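Local coordinates for CRISPR-associated endoribonuclease Cse3 (Thermus thermophilus, PDB 2Y8Y), which cleaves CRISPR precursor RNA as an endoribonuclease of the Cas6/Cse3/CasE family and retains the processed crRNA for antiviral defence, at residues P148-V160 / L172-L184. Numbering follows the deposited sequence.
Sequences PWVQILQDTFLEV and LLQVQAVLFEGRL. With nucleotides of chain B.
One face of the Trp-149 indole is covered by Arg-183, whose CD sits 3.3 Å from the centroid of the Trp-149 six-membered ring in a CH-pi contact. A bend at chi3 (68°) turns the guanidinium, its plane 67° from the ring, edge-first over that face in a cation-pi pair; the modelled position of its tip is doubtful. A broad ring and a long aliphatic stem ending in a charge suit this solvent-facing end. Phe-180 carries CG1 of Val-178 over one ring face, while Ile-152 CG1 runs alongside, 3.9 Å from Phe-180 CE1; Leu-130 of helix 123-136 packs on Phe-180 and Val-150, so apolar side chains suit this face. At Phe-157, Gln-176 CG lies over one face.

Backbone hydrogen bonds join the strands from Trp-149 to Val-160. Lacking a side chain, Gly-182 lets Trp-149 O come within 3.2 Å of Gly-182 CA. Leu-153 and Gln-154 together face Leu-179, a beta bulge: Leu-153 N donates to Leu-179 O (2.8 Å), and Leu-179 N to Gln-154 O (2.9 Å). Asp-155, on the face of Val-178 and Phe-180, makes a salt bridge with Lys-126. On the opposite face Glu-181 makes one with Arg-102, Leu-158 CG packs on the small Ala-177 CB (4.0 Å), and Val-160 meets Val-175 and Tyr-27, inferred to stabilise the transition state. Leu-173 CD2 reaches N3 of nucleotide C2 of chain B at 3.4 Å.

The pair forms a twisted antiparallel beta-hairpin in the larger sheet of a ferredoxin-like fold, with RNA beside one end.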
loop_
_atom_site.group_PDB
_atom_site.type_symbol
_atom_site.label_atom_id
_atom_site.label_comp_id
_atom_site.label_asym_id
_atom_site.label_seq_id
_atom_site.Cartn_x
_atom_site.Cartn_y
_atom_site.Cartn_z
ATOM N N PRO A 148 -9.247 -16.885 -10.843
ATOM C CA PRO A 148 -9.092 -15.429 -10.854
ATOM C C PRO A 148 -7.683 -15.049 -11.274
ATOM O O PRO A 148 -6.736 -15.811 -11.063
ATOM C CB PRO A 148 -9.350 -15.036 -9.398
ATOM C CG PRO A 148 -9.048 -16.253 -8.614
ATOM C CD PRO A 148 -9.451 -17.407 -9.481
ATOM N N TRP A 149 -7.558 -13.880 -11.889
ATOM C CA TRP A 149 -6.278 -13.394 -12.358
ATOM C C TRP A 149 -5.514 -12.722 -11.229
ATOM O O TRP A 149 -5.385 -11.493 -11.180
ATOM C CB TRP A 149 -6.481 -12.425 -13.519
ATOM C CG TRP A 149 -5.271 -12.272 -14.351
ATOM C CD1 TRP A 149 -3.983 -12.167 -13.914
ATOM C CD2 TRP A 149 -5.218 -12.238 -15.777
ATOM N NE1 TRP A 149 -3.130 -12.053 -14.985
ATOM C CE2 TRP A 149 -3.865 -12.098 -16.143
ATOM C CE3 TRP A 149 -6.184 -12.304 -16.785
ATOM C CZ2 TRP A 149 -3.453 -12.023 -17.471
ATOM C CZ3 TRP A 149 -5.774 -12.230 -18.101
ATOM C CH2 TRP A 149 -4.422 -12.089 -18.434
ATOM N N VAL A 150 -5.027 -13.539 -10.303
ATOM C CA VAL A 150 -4.223 -13.040 -9.206
ATOM C C VAL A 150 -3.193 -14.081 -8.803
ATOM O O VAL A 150 -3.460 -15.278 -8.851
ATOM C CB VAL A 150 -5.064 -12.645 -7.984
ATOM C CG1 VAL A 150 -5.762 -13.867 -7.379
ATOM C CG2 VAL A 150 -4.184 -11.935 -6.952
ATOM N N GLN A 151 -2.012 -13.599 -8.439
ATOM C CA GLN A 151 -0.948 -14.442 -7.912
ATOM C C GLN A 151 -0.570 -13.925 -6.540
ATOM O O GLN A 151 -0.599 -12.702 -6.299
ATOM C CB GLN A 151 0.334 -14.336 -8.750
ATOM C CG GLN A 151 0.207 -14.383 -10.258
ATOM C CD GLN A 151 1.464 -13.843 -10.934
ATOM O OE1 GLN A 151 1.552 -12.655 -11.246
ATOM N NE2 GLN A 151 2.453 -14.713 -11.138
ATOM N N ILE A 152 -0.167 -14.833 -5.656
ATOM C CA ILE A 152 0.528 -14.439 -4.437
ATOM C C ILE A 152 2.024 -14.606 -4.687
ATOM O O ILE A 152 2.507 -15.713 -4.848
ATOM C CB ILE A 152 0.056 -15.239 -3.212
ATOM C CG1 ILE A 152 -1.411 -14.918 -2.917
ATOM C CG2 ILE A 152 0.896 -14.867 -2.003
ATOM C CD1 ILE A 152 -2.033 -15.792 -1.843
ATOM N N LEU A 153 2.727 -13.480 -4.751
ATOM C CA LEU A 153 4.157 -13.481 -5.070
ATOM C C LEU A 153 5.028 -13.745 -3.856
ATOM O O LEU A 153 6.156 -14.214 -3.986
ATOM C CB LEU A 153 4.562 -12.130 -5.650
ATOM C CG LEU A 153 3.870 -11.657 -6.928
ATOM C CD1 LEU A 153 4.477 -10.334 -7.367
ATOM C CD2 LEU A 153 3.989 -12.699 -8.014
ATOM N N GLN A 154 4.516 -13.392 -2.690
ATOM C CA GLN A 154 5.274 -13.498 -1.449
ATOM C C GLN A 154 4.272 -13.555 -0.325
ATOM O O GLN A 154 3.239 -12.886 -0.358
ATOM C CB GLN A 154 6.184 -12.272 -1.261
ATOM C CG GLN A 154 7.126 -12.420 -0.061
ATOM C CD GLN A 154 7.840 -11.145 0.290
ATOM O OE1 GLN A 154 7.226 -10.091 0.389
ATOM N NE2 GLN A 154 9.154 -11.230 0.472
ATOM N N ASP A 155 4.563 -14.380 0.666
ATOM C CA ASP A 155 3.739 -14.468 1.855
ATOM C C ASP A 155 4.723 -14.612 2.998
ATOM O O ASP A 155 5.387 -15.654 3.145
ATOM C CB ASP A 155 2.804 -15.668 1.749
ATOM C CG ASP A 155 1.719 -15.672 2.802
ATOM O OD1 ASP A 155 1.962 -15.166 3.908
ATOM O OD2 ASP A 155 0.622 -16.205 2.514
ATOM N N THR A 156 4.842 -13.554 3.792
ATOM C CA THR A 156 5.879 -13.507 4.818
ATOM C C THR A 156 5.364 -12.748 6.037
ATOM O O THR A 156 4.165 -12.491 6.153
ATOM C CB THR A 156 7.175 -12.892 4.258
ATOM O OG1 THR A 156 8.245 -13.064 5.196
ATOM C CG2 THR A 156 7.002 -11.413 3.950
ATOM N N PHE A 157 6.259 -12.423 6.964
ATOM C CA PHE A 157 5.881 -11.639 8.132
ATOM C C PHE A 157 6.759 -10.402 8.242
ATOM O O PHE A 157 7.959 -10.462 7.972
ATOM C CB PHE A 157 5.978 -12.485 9.412
ATOM C CG PHE A 157 4.900 -13.527 9.525
ATOM C CD1 PHE A 157 5.072 -14.787 8.980
ATOM C CD2 PHE A 157 3.703 -13.237 10.152
ATOM C CE1 PHE A 157 4.071 -15.738 9.074
ATOM C CE2 PHE A 157 2.702 -14.182 10.249
ATOM C CZ PHE A 157 2.887 -15.433 9.708
ATOM N N LEU A 158 6.159 -9.280 8.605
ATOM C CA LEU A 158 6.933 -8.107 8.971
ATOM C C LEU A 158 7.236 -8.226 10.449
ATOM O O LEU A 158 6.354 -8.560 11.236
ATOM C CB LEU A 158 6.131 -6.827 8.735
ATOM C CG LEU A 158 5.558 -6.598 7.335
ATOM C CD1 LEU A 158 4.874 -5.250 7.284
ATOM C CD2 LEU A 158 6.652 -6.685 6.298
ATOM N N GLU A 159 8.479 -7.959 10.828
ATOM C CA GLU A 159 8.852 -7.942 12.234
ATOM C C GLU A 159 8.781 -6.506 12.724
ATOM O O GLU A 159 9.605 -5.672 12.351
ATOM C CB GLU A 159 10.260 -8.500 12.421
ATOM C CG GLU A 159 10.498 -9.827 11.709
ATOM C CD GLU A 159 9.631 -10.949 12.249
ATOM O OE1 GLU A 159 9.275 -10.900 13.445
ATOM O OE2 GLU A 159 9.304 -11.878 11.478
ATOM N N VAL A 160 7.790 -6.217 13.556
ATOM C CA VAL A 160 7.546 -4.848 13.978
ATOM C C VAL A 160 7.779 -4.664 15.471
ATOM O O VAL A 160 7.271 -5.427 16.292
ATOM C CB VAL A 160 6.115 -4.410 13.635
ATOM C CG1 VAL A 160 5.937 -2.924 13.929
ATOM C CG2 VAL A 160 5.803 -4.712 12.177
ATOM N N LEU A 172 7.813 -7.224 20.301
ATOM C CA LEU A 172 7.933 -7.707 18.930
ATOM C C LEU A 172 6.625 -8.306 18.430
ATOM O O LEU A 172 6.152 -9.315 18.954
ATOM C CB LEU A 172 9.050 -8.745 18.817
ATOM C CG LEU A 172 9.124 -9.508 17.489
ATOM C CD1 LEU A 172 9.317 -8.554 16.318
ATOM C CD2 LEU A 172 10.232 -10.549 17.523
ATOM N N LEU A 173 6.045 -7.679 17.413
ATOM C CA LEU A 173 4.837 -8.203 16.796
ATOM C C LEU A 173 5.122 -8.636 15.365
ATOM O O LEU A 173 5.879 -7.985 14.644
ATOM C CB LEU A 173 3.715 -7.165 16.821
ATOM C CG LEU A 173 2.356 -7.638 16.296
ATOM C CD1 LEU A 173 1.894 -8.901 17.019
ATOM C CD2 LEU A 173 1.321 -6.534 16.422
ATOM N N GLN A 174 4.515 -9.745 14.962
ATOM C CA GLN A 174 4.654 -10.232 13.601
ATOM C C GLN A 174 3.373 -9.987 12.828
ATOM O O GLN A 174 2.291 -10.368 13.261
ATOM C CB GLN A 174 5.005 -11.715 13.596
ATOM C CG GLN A 174 6.389 -11.996 14.140
ATOM C CD GLN A 174 6.502 -13.375 14.746
ATOM O OE1 GLN A 174 5.526 -13.919 15.267
ATOM N NE2 GLN A 174 7.694 -13.948 14.683
ATOM N N VAL A 175 3.507 -9.331 11.684
ATOM C CA VAL A 175 2.360 -8.963 10.866
ATOM C C VAL A 175 2.470 -9.677 9.535
ATOM O O VAL A 175 3.446 -9.502 8.815
ATOM C CB VAL A 175 2.312 -7.444 10.639
ATOM C CG1 VAL A 175 1.127 -7.070 9.761
ATOM C CG2 VAL A 175 2.267 -6.720 11.976
ATOM N N GLN A 176 1.480 -10.502 9.219
ATOM C CA GLN A 176 1.511 -11.241 7.964
ATOM C C GLN A 176 1.363 -10.309 6.766
ATOM O O GLN A 176 0.440 -9.490 6.700
ATOM C CB GLN A 176 0.444 -12.345 7.956
ATOM C CG GLN A 176 0.567 -13.211 6.730
ATOM C CD GLN A 176 -0.197 -14.497 6.811
ATOM O OE1 GLN A 176 -1.002 -14.715 7.719
ATOM N NE2 GLN A 176 0.068 -15.373 5.864
ATOM N N ALA A 177 2.282 -10.441 5.816
ATOM C CA ALA A 177 2.310 -9.575 4.649
ATOM C C ALA A 177 2.214 -10.434 3.400
ATOM O O ALA A 177 3.103 -11.244 3.119
ATOM C CB ALA A 177 3.592 -8.757 4.642
ATOM N N VAL A 178 1.128 -10.249 2.658
ATOM C CA VAL A 178 0.838 -11.043 1.483
ATOM C C VAL A 178 0.908 -10.119 0.275
ATOM O O VAL A 178 0.169 -9.120 0.208
ATOM C CB VAL A 178 -0.569 -11.656 1.593
ATOM C CG1 VAL A 178 -0.886 -12.497 0.368
ATOM C CG2 VAL A 178 -0.674 -12.500 2.837
ATOM N N LEU A 179 1.807 -10.426 -0.656
ATOM C CA LEU A 179 1.991 -9.625 -1.857
ATOM C C LEU A 179 1.195 -10.209 -3.018
ATOM O O LEU A 179 1.531 -11.281 -3.540
ATOM C CB LEU A 179 3.480 -9.548 -2.217
ATOM C CG LEU A 179 3.819 -8.700 -3.444
ATOM C CD1 LEU A 179 3.403 -7.241 -3.240
ATOM C CD2 LEU A 179 5.304 -8.796 -3.704
ATOM N N PHE A 180 0.136 -9.497 -3.410
ATOM C CA PHE A 180 -0.736 -9.895 -4.511
ATOM C C PHE A 180 -0.364 -9.125 -5.770
ATOM O O PHE A 180 -0.052 -7.925 -5.710
ATOM C CB PHE A 180 -2.195 -9.516 -4.222
ATOM C CG PHE A 180 -2.822 -10.196 -3.032
ATOM C CD1 PHE A 180 -3.297 -11.507 -3.115
ATOM C CD2 PHE A 180 -3.037 -9.483 -1.860
ATOM C CE1 PHE A 180 -3.949 -12.101 -2.033
ATOM C CE2 PHE A 180 -3.672 -10.064 -0.778
ATOM C CZ PHE A 180 -4.121 -11.388 -0.864
ATOM N N GLU A 181 -0.431 -9.795 -6.917
ATOM C CA GLU A 181 -0.315 -9.125 -8.215
ATOM C C GLU A 181 -1.318 -9.752 -9.159
ATOM O O GLU A 181 -1.503 -10.967 -9.150
ATOM C CB GLU A 181 1.089 -9.309 -8.779
ATOM C CG GLU A 181 1.338 -8.524 -10.036
ATOM C CD GLU A 181 2.789 -8.559 -10.449
ATOM O OE1 GLU A 181 3.256 -9.638 -10.864
ATOM O OE2 GLU A 181 3.457 -7.510 -10.349
ATOM N N GLY A 182 -1.981 -8.952 -9.979
ATOM C CA GLY A 182 -2.932 -9.518 -10.907
ATOM C C GLY A 182 -3.524 -8.485 -11.837
ATOM O O GLY A 182 -2.917 -7.447 -12.104
ATOM N N ARG A 183 -4.706 -8.803 -12.343
ATOM C CA ARG A 183 -5.421 -7.894 -13.237
ATOM C C ARG A 183 -6.842 -7.727 -12.727
ATOM O O ARG A 183 -7.489 -8.676 -12.277
ATOM C CB ARG A 183 -5.417 -8.422 -14.677
ATOM C CG ARG A 183 -4.045 -8.462 -15.307
ATOM C CD ARG A 183 -4.098 -8.982 -16.739
ATOM N NE ARG A 183 -4.782 -8.067 -17.658
ATOM C CZ ARG A 183 -5.853 -8.392 -18.378
ATOM N NH1 ARG A 183 -6.373 -9.607 -18.286
ATOM N NH2 ARG A 183 -6.404 -7.502 -19.190
ATOM N N LEU A 184 -7.317 -6.497 -12.783
ATOM C CA LEU A 184 -8.654 -6.179 -12.313
ATOM C C LEU A 184 -9.365 -5.253 -13.288
ATOM O O LEU A 184 -8.778 -4.780 -14.269
ATOM C CB LEU A 184 -8.617 -5.591 -10.899
ATOM C CG LEU A 184 -7.767 -4.335 -10.660
ATOM C CD1 LEU A 184 -8.345 -3.121 -11.380
ATOM C CD2 LEU A 184 -7.656 -4.047 -9.170
ATOM P P C B 2 -3.826 -10.853 20.215
ATOM O OP1 C B 2 -4.287 -11.043 21.613
ATOM O OP2 C B 2 -4.747 -10.211 19.246
ATOM O "O5'" C B 2 -2.425 -10.109 20.201
ATOM C "C5'" C B 2 -1.704 -9.911 21.404
ATOM C "C4'" C B 2 -1.336 -8.463 21.603
ATOM O "O4'" C B 2 -0.491 -8.011 20.514
ATOM C "C3'" C B 2 -2.478 -7.461 21.597
ATOM O "O3'" C B 2 -3.210 -7.438 22.804
ATOM C "C2'" C B 2 -1.744 -6.164 21.309
ATOM O "O2'" C B 2 -1.026 -5.741 22.459
ATOM C "C1'" C B 2 -0.736 -6.639 20.268
ATOM N N1 C B 2 -1.255 -6.488 18.891
ATOM C C2 C B 2 -1.165 -5.221 18.313
ATOM O O2 C B 2 -0.662 -4.304 18.982
ATOM N N3 C B 2 -1.629 -5.031 17.056
ATOM C C4 C B 2 -2.164 -6.054 16.382
ATOM N N4 C B 2 -2.608 -5.832 15.137
ATOM C C5 C B 2 -2.269 -7.362 16.951
ATOM C C6 C B 2 -1.807 -7.532 18.201
HETATM O O HOH W 1 4.701 -9.669 1.280
#